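Local coordinates for protein gamma-D-glutamyl-L-lysine dipeptidyl-peptidase (Bacillus cereus ATCC 10987, PDB 3H41) that probably cleaves the gamma-D-glutamyl-L-lysine bond of cell-wall murein peptides, releasing the dipeptide L-Ala-gamma-D-Glu, as a cysteine peptidase of the NlpC/P60 family, at residues 8-13 with 104-108. Numbering follows the deposited sequence.
Sequences KAFIDV and QLTYN
Phe-10 O takes the amide of Thr-106 at 2.8 Å (O to N), and the CA-H of Leu-105 makes a bent, secondary contact with the same oxygen (Leu-105 CA to Phe-10 O 3.3 Å). The return bond, Phe-10 N to Thr-106 O at 2.9 Å, makes this an antiparallel hydrogen-bonded pair. Past the strand end, Asp-12 N still reaches Gln-104 O (2.8 Å). Here the short strand 105-106 forms one edge of the five-stranded antiparallel sheet of the N-terminal SH3-like domain, and strand 8-11 ties it to strand 69-76. Leu-105 lays CD2 against Ile-11 CD1 (3.8 Å), while CD1 reaches Ala-9 CB; Val-70 and Val-72 pack on the same leucine. Asp-12 has CG anti to its own N (chi1 -166°), which carries the carboxylate obliquely across the Thr-106 methyl; Asp-12 OD1 lies 3.5 Å from Thr-106 CG2, and Asn-35 binds OD2. At the other end, Tyr-107 CD2 comes to the edge of the Phe-10 ring, near its plane, 4.1 Å from Phe-10 CE2. Phe-111, from helix 109-113, makes an edge-to-face stack with Phe-10, and Asn-108 is the N-cap of that helix, its OD1 accepting from Phe-111 N.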
loop_
_atom_site.group_PDB
_atom_site.type_symbol
_atom_site.label_atom_id
_atom_site.label_comp_id
_atom_site.label_asym_id
_atom_site.label_seq_id
_atom_site.Cartn_x
_atom_site.Cartn_y
_atom_site.Cartn_z
ATOM N N LYS A 8 13.536 14.570 8.008
ATOM C CA LYS A 8 13.405 13.287 7.363
ATOM C C LYS A 8 13.185 12.200 8.414
ATOM O O LYS A 8 13.801 12.202 9.482
ATOM C CB LYS A 8 14.657 13.050 6.510
ATOM C CG LYS A 8 14.685 11.803 5.669
ATOM C CD LYS A 8 16.076 11.555 5.023
ATOM C CE LYS A 8 16.552 12.704 4.111
ATOM N NZ LYS A 8 16.646 12.339 2.668
ATOM N N ALA A 9 12.237 11.303 8.170
ATOM C CA ALA A 9 12.078 10.189 9.070
ATOM C C ALA A 9 11.620 8.987 8.266
ATOM O O ALA A 9 11.275 9.108 7.088
ATOM C CB ALA A 9 11.118 10.521 10.209
ATOM N N PHE A 10 11.638 7.837 8.916
ATOM C CA PHE A 10 11.266 6.569 8.283
ATOM C C PHE A 10 10.219 5.819 9.097
ATOM O O PHE A 10 10.295 5.762 10.310
ATOM C CB PHE A 10 12.528 5.719 8.109
ATOM C CG PHE A 10 13.525 6.355 7.161
ATOM C CD1 PHE A 10 13.422 6.174 5.788
ATOM C CD2 PHE A 10 14.473 7.213 7.640
ATOM C CE1 PHE A 10 14.303 6.793 4.904
ATOM C CE2 PHE A 10 15.358 7.840 6.768
ATOM C CZ PHE A 10 15.269 7.632 5.405
ATOM N N ILE A 11 9.289 5.172 8.412
ATOM C CA ILE A 11 8.309 4.309 9.079
ATOM C C ILE A 11 8.984 3.142 9.797
ATOM O O ILE A 11 9.776 2.427 9.191
ATOM C CB ILE A 11 7.285 3.769 8.051
ATOM C CG1 ILE A 11 6.643 4.923 7.294
ATOM C CG2 ILE A 11 6.240 2.870 8.729
ATOM C CD1 ILE A 11 5.894 5.940 8.119
ATOM N N ASP A 12 8.635 2.949 11.072
ATOM C CA ASP A 12 9.309 2.004 11.959
ATOM C C ASP A 12 8.384 0.856 12.346
ATOM O O ASP A 12 8.719 0.080 13.223
ATOM C CB ASP A 12 9.880 2.724 13.200
ATOM C CG ASP A 12 10.880 1.853 13.993
ATOM O OD1 ASP A 12 11.719 1.197 13.366
ATOM O OD2 ASP A 12 10.808 1.797 15.247
ATOM N N VAL A 13 7.236 0.729 11.655
ATOM C CA VAL A 13 6.302 -0.354 11.926
ATOM C C VAL A 13 5.987 -1.011 10.600
ATOM O O VAL A 13 6.278 -0.457 9.509
ATOM C CB VAL A 13 4.988 0.148 12.680
ATOM C CG1 VAL A 13 5.324 0.493 14.127
ATOM C CG2 VAL A 13 4.328 1.329 11.957
ATOM N N GLN A 104 5.872 5.786 15.892
ATOM C CA GLN A 104 5.943 4.879 14.753
ATOM C C GLN A 104 6.978 5.287 13.704
ATOM O O GLN A 104 7.046 4.662 12.644
ATOM C CB GLN A 104 4.558 4.746 14.106
ATOM C CG GLN A 104 3.588 3.946 14.976
ATOM C CD GLN A 104 2.282 3.696 14.244
ATOM O OE1 GLN A 104 1.882 4.509 13.418
ATOM N NE2 GLN A 104 1.627 2.577 14.542
ATOM N N LEU A 105 7.772 6.320 14.012
ATOM C CA LEU A 105 8.813 6.845 13.108
ATOM C C LEU A 105 10.168 6.569 13.745
ATOM O O LEU A 105 10.281 6.430 14.965
ATOM C CB LEU A 105 8.667 8.353 12.909
ATOM C CG LEU A 105 7.477 8.841 12.113
ATOM C CD1 LEU A 105 7.504 10.370 12.067
ATOM C CD2 LEU A 105 7.449 8.235 10.692
ATOM N N THR A 106 11.203 6.474 12.910
ATOM C CA THR A 106 12.544 6.389 13.429
ATOM C C THR A 106 13.486 7.136 12.480
ATOM O O THR A 106 13.085 7.635 11.404
ATOM C CB THR A 106 12.980 4.918 13.618
ATOM O OG1 THR A 106 14.219 4.886 14.334
ATOM C CG2 THR A 106 13.118 4.204 12.303
ATOM N N TYR A 107 14.745 7.245 12.898
ATOM C CA TYR A 107 15.794 7.739 11.996
ATOM C C TYR A 107 17.085 7.030 12.365
ATOM O O TYR A 107 17.462 7.021 13.526
ATOM C CB TYR A 107 15.999 9.256 12.121
ATOM C CG TYR A 107 17.018 9.780 11.103
ATOM C CD1 TYR A 107 18.394 9.738 11.375
ATOM C CD2 TYR A 107 16.620 10.208 9.853
ATOM C CE1 TYR A 107 19.330 10.187 10.442
ATOM C CE2 TYR A 107 17.543 10.644 8.906
ATOM C CZ TYR A 107 18.891 10.625 9.207
ATOM O OH TYR A 107 19.808 11.050 8.268
ATOM N N ASN A 108 17.727 6.408 11.394
ATOM C CA ASN A 108 19.042 5.811 11.593
ATOM C C ASN A 108 19.914 6.230 10.412
ATOM O O ASN A 108 19.524 6.070 9.251
ATOM C CB ASN A 108 18.907 4.296 11.694
ATOM C CG ASN A 108 20.232 3.599 11.855
ATOM O OD1 ASN A 108 20.818 3.190 10.865
ATOM N ND2 ASN A 108 20.667 3.389 13.086
#